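Local atomic coordinates of putative cell surface hydrolase (Lactobacillus plantarum, PDB entry 3LP5), a protein that is a putative cell-surface hydrolase of the alpha/beta-hydrolase superfamily, whose substrate is not known and which probably uses a serine nucleophile. Residues A[83-88]-A[120-125]; A[98-103]-A[110-115]; A[14-19]-A[103-108]; A[150-155]-A[188-193]. One frame throughout, in Å; residues are numbered along the deposited sequence.

How the interactions relate
Following the chain from the N terminus, 14-19 opens interaction 3, which closes a long loop when it meets 103-108 and so brings the start of helix 17-30 to the end of strand 99-105. Interaction 1 opens within that loop, at 83-88, but closes beyond it, at 120-125, so the two cross. Interaction 2, a short closure between 98-103 and 110-115, lies wholly between the segments of interaction 1 and crosses interaction 3, sharing Leu103 with it. Interaction 4 comes afterwards, in series, linking 150-155 to 188-193. Interactions 2 and 3 both use strand 99-105 and helix 107-118; interaction 1 touches interaction 2 through Phe88 on Phe100, and interaction 4 does so through Leu155 on Thr113 and Leu114.

Interaction 1: A[83-88]-A[120-125]; sequences WLNTAF and LKESPK
Asn85 of helix 74-92 meets Glu122, in the loop after helix 107-118, through a nearly straight hydrogen bond: ND2 donates to Glu122 OE1 at 3.2 Å with an N-H...O angle of 167°. The acceptor lies in the plane of the amide, whereas the donor reaches OE1 from above the carboxylate, 57° out of its plane. At the other end of the same amide, Asn85 OD1 accepts from a water 2.8 Å away, and Ser123 OG donates to that water at 2.6 Å. One turn further along the helix, the Phe88 ring supplies the apolar half. Leu120 CD1 sits obliquely against it, 3.9 Å from Phe88 CE2 and equally close to CZ, while Ser123 comes to the ring edge with OG 3.7 Å from Phe88 CE2. Phe88 holds CG anti to its backbone N (chi1 -173°), as Asn85 does, which sends both groups off the helix toward the loop. In the next shell, Phe115 of helix 107-118 touches Asn85, Phe88 and Leu120, and Phe100 adds a second ring against Phe88. Lys89 forms a long, weak ion pair with Glu122 OE1 and probably offsets part of its charge. Because ND2 faces a carboxylate and OD1 faces a donating water, the two ends of the amide are not interchangeable, and the bonding pattern fixes the rotation of Asn85.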
# COMPACT_ATOMS: atom_id res chain seq x y z
N TRP A 83 -4.81 -14.26 3.00
CA TRP A 83 -6.11 -13.61 3.10
C TRP A 83 -6.36 -12.53 2.03
O TRP A 83 -7.49 -12.37 1.50
CB TRP A 83 -6.28 -13.01 4.53
CG TRP A 83 -6.38 -14.10 5.62
CD1 TRP A 83 -7.00 -15.30 5.51
CD2 TRP A 83 -5.89 -14.01 6.97
NE1 TRP A 83 -6.86 -16.03 6.72
CE2 TRP A 83 -6.20 -15.24 7.63
CE3 TRP A 83 -5.24 -12.99 7.71
CZ2 TRP A 83 -5.82 -15.49 8.97
CZ3 TRP A 83 -4.83 -13.26 9.04
CH2 TRP A 83 -5.15 -14.47 9.66
N LEU A 84 -5.32 -11.75 1.71
CA LEU A 84 -5.44 -10.73 0.64
C LEU A 84 -5.80 -11.37 -0.69
O LEU A 84 -6.67 -10.89 -1.45
CB LEU A 84 -4.12 -9.95 0.47
CG LEU A 84 -4.13 -8.85 -0.65
CD1 LEU A 84 -5.37 -7.91 -0.60
CD2 LEU A 84 -2.88 -7.98 -0.55
N ASN A 85 -5.12 -12.46 -0.99
CA ASN A 85 -5.40 -13.23 -2.20
C ASN A 85 -6.83 -13.81 -2.12
O ASN A 85 -7.58 -13.78 -3.13
CB ASN A 85 -4.38 -14.36 -2.27
CG ASN A 85 -4.38 -15.07 -3.61
OD1 ASN A 85 -4.87 -14.56 -4.63
ND2 ASN A 85 -3.86 -16.27 -3.61
N THR A 86 -7.24 -14.28 -0.93
CA THR A 86 -8.64 -14.72 -0.79
C THR A 86 -9.62 -13.59 -1.11
O THR A 86 -10.58 -13.81 -1.76
CB THR A 86 -8.91 -15.25 0.65
OG1 THR A 86 -8.00 -16.32 0.88
CG2 THR A 86 -10.36 -15.77 0.83
N ALA A 87 -9.36 -12.37 -0.63
CA ALA A 87 -10.28 -11.30 -0.83
C ALA A 87 -10.19 -10.86 -2.30
O ALA A 87 -11.18 -10.60 -2.95
CB ALA A 87 -9.96 -10.11 0.14
N PHE A 88 -8.98 -10.82 -2.82
CA PHE A 88 -8.79 -10.37 -4.19
C PHE A 88 -9.55 -11.31 -5.11
O PHE A 88 -10.25 -10.89 -6.01
CB PHE A 88 -7.29 -10.38 -4.52
CG PHE A 88 -6.96 -9.79 -5.84
CD1 PHE A 88 -6.88 -8.39 -5.98
CD2 PHE A 88 -6.70 -10.60 -6.93
CE1 PHE A 88 -6.53 -7.79 -7.21
CE2 PHE A 88 -6.39 -10.03 -8.18
CZ PHE A 88 -6.29 -8.60 -8.32
N LEU A 120 -0.46 -12.95 -7.24
CA LEU A 120 -1.20 -12.26 -8.32
C LEU A 120 -1.23 -13.09 -9.64
O LEU A 120 -2.27 -13.10 -10.35
CB LEU A 120 -0.69 -10.83 -8.54
CG LEU A 120 -1.28 -10.11 -9.76
CD1 LEU A 120 -2.74 -9.80 -9.52
CD2 LEU A 120 -0.50 -8.86 -10.15
N LYS A 121 -0.13 -13.77 -9.98
CA LYS A 121 -0.12 -14.70 -11.14
C LYS A 121 -1.28 -15.72 -11.14
O LYS A 121 -1.48 -16.36 -12.13
CB LYS A 121 1.20 -15.47 -11.22
CG LYS A 121 1.38 -16.47 -10.06
CD LYS A 121 2.71 -17.17 -10.21
CE LYS A 121 3.34 -17.58 -8.88
NZ LYS A 121 4.15 -18.77 -9.20
N GLU A 122 -2.04 -15.88 -10.04
CA GLU A 122 -3.17 -16.82 -10.05
C GLU A 122 -4.39 -16.22 -10.70
O GLU A 122 -5.30 -16.96 -11.02
CB GLU A 122 -3.57 -17.32 -8.63
CG GLU A 122 -2.47 -18.12 -7.90
CD GLU A 122 -2.80 -18.44 -6.42
OE1 GLU A 122 -3.98 -18.38 -5.99
OE2 GLU A 122 -1.85 -18.79 -5.70
N SER A 123 -4.41 -14.88 -10.85
CA SER A 123 -5.47 -14.18 -11.59
C SER A 123 -4.79 -13.53 -12.80
O SER A 123 -4.61 -12.30 -12.82
CB SER A 123 -6.13 -13.08 -10.74
OG SER A 123 -6.34 -13.49 -9.41
N PRO A 124 -4.37 -14.35 -13.78
CA PRO A 124 -3.40 -13.83 -14.74
C PRO A 124 -3.97 -12.75 -15.70
O PRO A 124 -3.19 -12.04 -16.34
CB PRO A 124 -2.93 -15.09 -15.52
CG PRO A 124 -4.02 -16.12 -15.36
CD PRO A 124 -4.72 -15.78 -14.01
N LYS A 125 -5.30 -12.60 -15.78
CA LYS A 125 -5.89 -11.57 -16.64
C LYS A 125 -6.02 -10.18 -15.96
O LYS A 125 -6.49 -9.24 -16.58
CB LYS A 125 -7.29 -12.00 -17.14
CG LYS A 125 -7.43 -13.33 -18.02
CD LYS A 125 -6.10 -13.79 -18.68
CE LYS A 125 -5.81 -13.06 -20.01
NZ LYS A 125 -6.85 -13.46 -21.02
O HOH W 1 -4.72 -13.81 -7.37

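Interaction 2: A[98-103]-A[110-115]; sequences NHFYAL and LIWTLF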
# COMPACT_ATOMS: atom_id res chain seq x y z
N ASN A 98 -9.85 -5.38 -15.06
CA ASN A 98 -8.62 -6.08 -15.40
C ASN A 98 -7.35 -5.30 -15.13
O ASN A 98 -6.28 -5.72 -15.51
CB ASN A 98 -8.66 -6.74 -16.79
CG ASN A 98 -8.63 -5.72 -17.89
OD1 ASN A 98 -8.54 -4.50 -17.64
ND2 ASN A 98 -8.70 -6.18 -19.13
N HIS A 99 -7.50 -4.18 -14.43
CA HIS A 99 -6.41 -3.26 -14.08
C HIS A 99 -6.77 -2.74 -12.68
O HIS A 99 -7.98 -2.59 -12.39
CB HIS A 99 -6.32 -2.07 -15.09
CG HIS A 99 -5.57 -2.39 -16.35
ND1 HIS A 99 -6.20 -2.81 -17.51
CD2 HIS A 99 -4.24 -2.34 -16.64
CE1 HIS A 99 -5.28 -3.02 -18.46
NE2 HIS A 99 -4.09 -2.73 -17.95
N PHE A 100 -5.78 -2.53 -11.80
CA PHE A 100 -6.05 -1.91 -10.50
C PHE A 100 -4.81 -1.16 -9.98
O PHE A 100 -3.70 -1.28 -10.53
CB PHE A 100 -6.54 -2.95 -9.45
CG PHE A 100 -5.49 -3.94 -9.04
CD1 PHE A 100 -4.85 -3.82 -7.84
CD2 PHE A 100 -5.13 -5.00 -9.89
CE1 PHE A 100 -3.87 -4.74 -7.43
CE2 PHE A 100 -4.11 -5.94 -9.52
CZ PHE A 100 -3.48 -5.82 -8.29
N TYR A 101 -5.02 -0.31 -8.98
CA TYR A 101 -3.95 0.32 -8.24
C TYR A 101 -3.98 -0.15 -6.78
O TYR A 101 -5.04 -0.47 -6.19
CB TYR A 101 -4.07 1.84 -8.30
CG TYR A 101 -4.49 2.34 -9.65
CD1 TYR A 101 -3.55 2.57 -10.62
CD2 TYR A 101 -5.85 2.46 -9.99
CE1 TYR A 101 -3.90 3.01 -11.85
CE2 TYR A 101 -6.23 2.90 -11.26
CZ TYR A 101 -5.23 3.17 -12.19
OH TYR A 101 -5.51 3.63 -13.47
N ALA A 102 -2.81 -0.13 -6.17
CA ALA A 102 -2.71 -0.63 -4.81
C ALA A 102 -2.07 0.39 -3.90
O ALA A 102 -1.10 1.04 -4.28
CB ALA A 102 -1.90 -1.93 -4.83
N LEU A 103 -2.65 0.55 -2.68
CA LEU A 103 -2.06 1.34 -1.64
C LEU A 103 -1.85 0.43 -0.44
O LEU A 103 -2.80 -0.23 0.01
CB LEU A 103 -2.97 2.50 -1.22
CG LEU A 103 -2.45 3.39 -0.08
CD1 LEU A 103 -1.30 4.27 -0.46
CD2 LEU A 103 -3.52 4.34 0.51
N LEU A 110 4.00 -4.46 2.84
CA LEU A 110 4.60 -5.81 2.82
C LEU A 110 3.60 -6.89 2.39
O LEU A 110 3.93 -7.84 1.59
CB LEU A 110 5.13 -6.19 4.24
CG LEU A 110 5.89 -5.13 5.04
CD1 LEU A 110 6.60 -5.77 6.28
CD2 LEU A 110 6.89 -4.45 4.11
N ILE A 111 2.42 -6.81 2.97
CA ILE A 111 1.32 -7.72 2.52
C ILE A 111 1.09 -7.63 1.00
O ILE A 111 1.12 -8.68 0.30
CB ILE A 111 0.05 -7.47 3.30
CG1 ILE A 111 0.33 -7.68 4.78
CG2 ILE A 111 -1.11 -8.42 2.76
CD1 ILE A 111 -0.72 -7.01 5.78
N TRP A 112 0.94 -6.41 0.48
CA TRP A 112 0.82 -6.21 -0.98
C TRP A 112 2.03 -6.79 -1.68
O TRP A 112 1.87 -7.48 -2.69
CB TRP A 112 0.72 -4.71 -1.43
CG TRP A 112 -0.62 -4.23 -1.58
CD1 TRP A 112 -1.22 -3.22 -0.83
CD2 TRP A 112 -1.64 -4.75 -2.45
NE1 TRP A 112 -2.53 -3.05 -1.24
CE2 TRP A 112 -2.82 -4.01 -2.19
CE3 TRP A 112 -1.66 -5.75 -3.45
CZ2 TRP A 112 -4.03 -4.23 -2.90
CZ3 TRP A 112 -2.87 -5.98 -4.15
CH2 TRP A 112 -4.03 -5.22 -3.86
N THR A 113 3.23 -6.55 -1.15
CA THR A 113 4.39 -7.00 -1.93
C THR A 113 4.44 -8.51 -2.10
O THR A 113 4.83 -9.04 -3.14
CB THR A 113 5.76 -6.53 -1.28
OG1 THR A 113 5.77 -5.09 -1.21
CG2 THR A 113 6.92 -6.94 -2.13
N LEU A 114 4.19 -9.20 -1.00
CA LEU A 114 4.27 -10.63 -0.98
C LEU A 114 3.15 -11.18 -1.92
O LEU A 114 3.38 -12.08 -2.72
CB LEU A 114 4.17 -11.13 0.49
CG LEU A 114 4.43 -12.62 0.69
CD1 LEU A 114 5.83 -13.00 0.21
CD2 LEU A 114 4.22 -13.02 2.18
N PHE A 115 1.94 -10.63 -1.81
CA PHE A 115 0.84 -11.02 -2.70
C PHE A 115 1.28 -10.83 -4.18
O PHE A 115 1.04 -11.74 -4.99
CB PHE A 115 -0.39 -10.18 -2.41
CG PHE A 115 -1.44 -10.25 -3.48
CD1 PHE A 115 -2.35 -11.30 -3.50
CD2 PHE A 115 -1.49 -9.31 -4.49
CE1 PHE A 115 -3.31 -11.41 -4.52
CE2 PHE A 115 -2.42 -9.44 -5.55
CZ PHE A 115 -3.32 -10.47 -5.53
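Ala102 and Trp112 mark the nearest approach of the backbones, with CA atoms 7.6 Å apart where the axes of strand 99-103 and helix 110-115 pass at 9.4 Å, their directions 138° apart. The pair forms the first half of a beta-alpha-beta unit, strand 99-105, helix 107-118 and strand 127-134, in the central sheet of an alpha/beta-hydrolase fold. The indole of Trp112 fills the space between helix and strand. Ala102 points its methyl at one indole face, a CH-pi contact in which CB stands 3.6 Å from the centroid of the Trp112 six-membered ring and 16° off its normal. Leu103 turns its side chain away from the helix and takes part through its carbonyl: Trp112 NE1 meets Leu103 O at the indole edge, in a weak, bent hydrogen bond of 3.1 Å. Ile8 and Val10 of the adjacent strand 7-10 also pack against Trp112. With an alanine in place of Trp112, Leu103 O would probably lose its indole donor, and a gap would open over the Ala102 methyl. Phe100 carries CG between its backbone N and carbonyl carbon (chi1 68°), which brings its ring to the far end of the tryptophan. The two rings are near parallel but slid apart, with little overlap, and Phe100 CE1 lies 3.6 Å from both CH2 and CZ3 of Trp112.

Interaction 3: A[14-19]-A[103-108]; sequences SASQNR and LGHSNG
Ser16 and Arg19 pack around His105 in a buried, water-bridged contact, where the start of helix 17-30 meets the end of strand 99-105. The water lies 2.6 Å from His105 ND1 and 2.8 Å from Ser16 OG, with a weak third bond to Ser16 O; Ser16 OG is also tied to Ser13 O. Beside this bridge, Ser16 O lies at the edge of the imidazole, 3.5 Å from His105 CE1. With chi1 at 180°, His105 swings its ring away from its own backbone N, outward between Ser16, just ahead of helix 17-30, and Arg19 in its first turn. Arg19 crosses it at about a right angle, its CD 3.4 Å from His105 NE2. The guanidinium end turns elsewhere, chiefly to Thr212 O, while the buried Arg19 NE has no partner in the model. The residues from Gly104 to Gly108 have the GxSxG pattern of a nucleophile elbow, the sharp strand-to-helix turn of alpha/beta hydrolases, and Ser106 would probably be its nucleophile. The strain expected there is visible in Ser106, with phi 59° and psi -130°. Neither flanking glycine has room for a CB: one on Gly104 would clash with Gly108 C, and one on Gly108 with His105 O. Gly108 N closes the turn by bonding to His105 O at 2.7 Å. Ser106 CB stands over one face of the His105 ring, and its OG lies 3.8 Å from Ser16 OG, too far for a direct hydrogen bond.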
# COMPACT_ATOMS: atom_id res chain seq x y z
N SER A 14 -3.02 -2.23 14.36
CA SER A 14 -3.94 -1.28 14.96
C SER A 14 -3.34 0.06 15.44
O SER A 14 -4.05 1.07 15.44
CB SER A 14 -4.89 -1.91 16.00
OG SER A 14 -4.20 -2.24 17.17
N ALA A 15 -2.06 0.06 15.84
CA ALA A 15 -1.35 1.31 16.18
C ALA A 15 -1.44 2.35 15.04
O ALA A 15 -1.53 3.55 15.29
CB ALA A 15 0.13 1.03 16.52
N SER A 16 -1.47 1.90 13.81
CA SER A 16 -1.47 2.82 12.69
C SER A 16 -2.87 3.01 12.05
O SER A 16 -3.02 3.77 11.05
CB SER A 16 -0.39 2.38 11.65
OG SER A 16 -0.68 1.10 11.10
N GLN A 17 -3.90 2.40 12.68
CA GLN A 17 -5.31 2.50 12.19
C GLN A 17 -5.89 3.94 12.10
O GLN A 17 -6.58 4.28 11.13
CB GLN A 17 -6.29 1.57 12.94
CG GLN A 17 -7.60 1.23 12.20
CD GLN A 17 -7.33 0.50 10.88
OE1 GLN A 17 -6.63 -0.53 10.84
NE2 GLN A 17 -7.85 1.06 9.76
N ASN A 18 -5.67 4.77 13.12
CA ASN A 18 -6.17 6.14 13.11
C ASN A 18 -5.64 6.92 11.87
O ASN A 18 -6.44 7.60 11.17
CB ASN A 18 -5.84 6.90 14.42
CG ASN A 18 -6.94 6.72 15.53
OD1 ASN A 18 -6.71 6.99 16.75
ND2 ASN A 18 -8.14 6.28 15.11
N ARG A 19 -4.32 6.81 11.61
CA ARG A 19 -3.73 7.43 10.43
C ARG A 19 -4.42 6.94 9.16
O ARG A 19 -4.89 7.74 8.33
CB ARG A 19 -2.23 7.20 10.33
CG ARG A 19 -1.65 8.05 9.22
CD ARG A 19 -0.26 7.62 8.74
NE ARG A 19 0.78 7.76 9.76
CZ ARG A 19 1.52 8.85 9.93
NH1 ARG A 19 1.34 9.94 9.18
NH2 ARG A 19 2.42 8.87 10.87
N LEU A 103 -2.65 0.55 -2.68
CA LEU A 103 -2.06 1.34 -1.64
C LEU A 103 -1.85 0.43 -0.44
O LEU A 103 -2.80 -0.23 0.01
CB LEU A 103 -2.97 2.50 -1.22
CG LEU A 103 -2.45 3.39 -0.08
CD1 LEU A 103 -1.30 4.27 -0.46
CD2 LEU A 103 -3.52 4.34 0.51
N GLY A 104 -0.63 0.41 0.10
CA GLY A 104 -0.31 -0.37 1.31
C GLY A 104 0.23 0.55 2.40
O GLY A 104 1.28 1.21 2.23
N HIS A 105 -0.47 0.60 3.53
CA HIS A 105 0.01 1.43 4.61
C HIS A 105 0.72 0.57 5.63
O HIS A 105 0.19 -0.46 6.05
CB HIS A 105 -1.14 2.22 5.27
CG HIS A 105 -0.69 3.09 6.40
ND1 HIS A 105 -1.37 3.18 7.59
CD2 HIS A 105 0.40 3.89 6.53
CE1 HIS A 105 -0.73 4.00 8.41
NE2 HIS A 105 0.36 4.45 7.79
N SER A 106 1.93 0.97 6.01
CA SER A 106 2.64 0.27 7.08
C SER A 106 2.80 -1.21 6.65
O SER A 106 3.22 -1.44 5.54
CB SER A 106 1.88 0.46 8.41
OG SER A 106 2.42 -0.34 9.47
N ASN A 107 2.45 -2.19 7.48
CA ASN A 107 2.55 -3.60 7.05
C ASN A 107 1.74 -3.90 5.80
O ASN A 107 2.01 -4.85 5.06
CB ASN A 107 2.04 -4.51 8.15
CG ASN A 107 2.98 -4.58 9.36
OD1 ASN A 107 4.10 -4.15 9.31
ND2 ASN A 107 2.49 -5.12 10.45
N GLY A 108 0.74 -3.09 5.52
CA GLY A 108 -0.03 -3.29 4.27
C GLY A 108 0.87 -3.30 3.04
O GLY A 108 0.60 -4.02 2.05
O HOH W 2 -2.46 1.20 8.95

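Interaction 4: A[150-155]-A[188-193]; sequences SMFKEL and VNYGKY
Gly191 N bonds to Val188 O at 3.1 Å, closing the type I beta turn that sets Tyr190 against Phe152 of helix 150-157. Across the contact, Phe152 CE1 comes to 3.5 Å from Tyr190 O, a plain contact. The main link is aromatic. Tyr190 turns its edge to the face of Phe152, CD2 standing over the ring centre, in a T-shaped stack with centroids 5.1 Å apart and planes at 88°. The CB of Tyr190 adds contact at 3.8 Å from Phe152 CE1, and Tyr193 meets the ring edge, its CB 3.8 Å from Phe152 CZ. A chi1 of 175° stretches the Phe152 ring off its helix toward the two tyrosines. Replacing Phe152 with an alanine would probably leave the Tyr190 edge without its aromatic face and open a gap between helix and turn. Tyr156 meets the phenylalanine ring as well, and Tyr190 OH makes a weak hydrogen bond to Ser144 O. The whole is an edge-to-face aromatic pair joining two connections of the alpha/beta-hydrolase fold: helix 150-157, ahead of strand 167-172, and the turn into helix 191-195, ahead of strand 201-206.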
# COMPACT_ATOMS: atom_id res chain seq x y z
N SER A 150 14.24 -12.35 8.53
CA SER A 150 13.56 -13.46 7.89
C SER A 150 12.48 -12.91 6.93
O SER A 150 12.33 -13.42 5.81
CB SER A 150 12.93 -14.35 8.97
OG SER A 150 12.54 -15.55 8.35
N MET A 151 11.73 -11.90 7.40
CA MET A 151 10.75 -11.19 6.56
C MET A 151 11.38 -10.68 5.28
O MET A 151 10.92 -11.00 4.20
CB MET A 151 10.05 -10.02 7.33
CG MET A 151 8.97 -9.22 6.52
SD MET A 151 7.39 -10.14 6.49
CE MET A 151 7.51 -11.19 5.06
N PHE A 152 12.45 -9.90 5.40
CA PHE A 152 13.04 -9.36 4.19
C PHE A 152 13.59 -10.51 3.30
O PHE A 152 13.51 -10.43 2.08
CB PHE A 152 14.23 -8.47 4.55
CG PHE A 152 14.97 -7.97 3.33
CD1 PHE A 152 14.41 -6.99 2.51
CD2 PHE A 152 16.19 -8.54 2.96
CE1 PHE A 152 15.08 -6.53 1.37
CE2 PHE A 152 16.86 -8.10 1.82
CZ PHE A 152 16.28 -7.08 1.01
N LYS A 153 14.13 -11.56 3.89
CA LYS A 153 14.68 -12.71 3.11
C LYS A 153 13.59 -13.28 2.21
O LYS A 153 13.86 -13.59 1.05
CB LYS A 153 15.23 -13.80 4.05
CG LYS A 153 16.63 -13.38 4.63
CD LYS A 153 17.21 -14.51 5.54
CE LYS A 153 18.36 -14.00 6.41
NZ LYS A 153 18.85 -15.09 7.35
N GLU A 154 12.35 -13.35 2.71
CA GLU A 154 11.28 -13.91 1.93
C GLU A 154 10.86 -12.91 0.85
O GLU A 154 10.72 -13.31 -0.29
CB GLU A 154 10.08 -14.29 2.83
CG GLU A 154 8.89 -14.88 2.02
CD GLU A 154 7.62 -15.16 2.81
OE1 GLU A 154 7.33 -14.53 3.88
OE2 GLU A 154 6.84 -15.98 2.33
N LEU A 155 10.68 -11.63 1.16
CA LEU A 155 10.38 -10.63 0.10
C LEU A 155 11.48 -10.53 -0.96
O LEU A 155 11.18 -10.30 -2.13
CB LEU A 155 10.14 -9.25 0.66
CG LEU A 155 9.05 -9.19 1.73
CD1 LEU A 155 9.02 -7.82 2.43
CD2 LEU A 155 7.69 -9.38 1.00
N VAL A 188 12.59 0.61 6.32
CA VAL A 188 11.80 1.06 5.14
C VAL A 188 12.68 1.11 3.91
O VAL A 188 12.25 0.76 2.83
CB VAL A 188 11.18 2.43 5.40
CG1 VAL A 188 10.29 2.89 4.19
CG2 VAL A 188 10.32 2.34 6.65
N ASN A 189 13.93 1.53 4.09
CA ASN A 189 14.86 1.69 2.98
C ASN A 189 15.24 0.36 2.28
O ASN A 189 15.68 0.39 1.16
CB ASN A 189 16.13 2.39 3.48
CG ASN A 189 16.96 2.94 2.33
OD1 ASN A 189 16.45 3.60 1.42
ND2 ASN A 189 18.24 2.64 2.35
N TYR A 190 15.04 -0.79 2.93
CA TYR A 190 15.31 -2.09 2.27
C TYR A 190 14.35 -2.35 1.08
O TYR A 190 14.58 -3.21 0.23
CB TYR A 190 15.22 -3.24 3.29
CG TYR A 190 16.48 -3.48 4.09
CD1 TYR A 190 17.02 -2.49 4.89
CD2 TYR A 190 17.05 -4.79 4.16
CE1 TYR A 190 18.18 -2.75 5.67
CE2 TYR A 190 18.17 -5.05 4.94
CZ TYR A 190 18.73 -4.03 5.69
OH TYR A 190 19.83 -4.32 6.50
N GLY A 191 13.28 -1.57 1.02
CA GLY A 191 12.34 -1.55 -0.14
C GLY A 191 13.08 -1.49 -1.48
O GLY A 191 12.72 -2.23 -2.43
N LYS A 192 14.12 -0.65 -1.58
CA LYS A 192 14.81 -0.47 -2.86
C LYS A 192 15.50 -1.75 -3.34
O LYS A 192 15.62 -1.97 -4.55
CB LYS A 192 15.79 0.67 -2.77
CG LYS A 192 17.03 0.25 -2.00
CD LYS A 192 17.98 1.41 -1.51
CE LYS A 192 18.00 2.60 -2.41
NZ LYS A 192 19.30 3.40 -2.18
N TYR A 193 15.94 -2.62 -2.42
CA TYR A 193 16.54 -3.91 -2.84
C TYR A 193 15.55 -4.88 -3.46
O TYR A 193 15.93 -5.72 -4.29
CB TYR A 193 17.27 -4.62 -1.66
CG TYR A 193 18.21 -3.72 -0.92
CD1 TYR A 193 19.23 -3.04 -1.60
CD2 TYR A 193 18.06 -3.49 0.45
CE1 TYR A 193 20.07 -2.18 -0.94
CE2 TYR A 193 18.92 -2.65 1.12
CZ TYR A 193 19.92 -1.99 0.42
OH TYR A 193 20.77 -1.12 1.07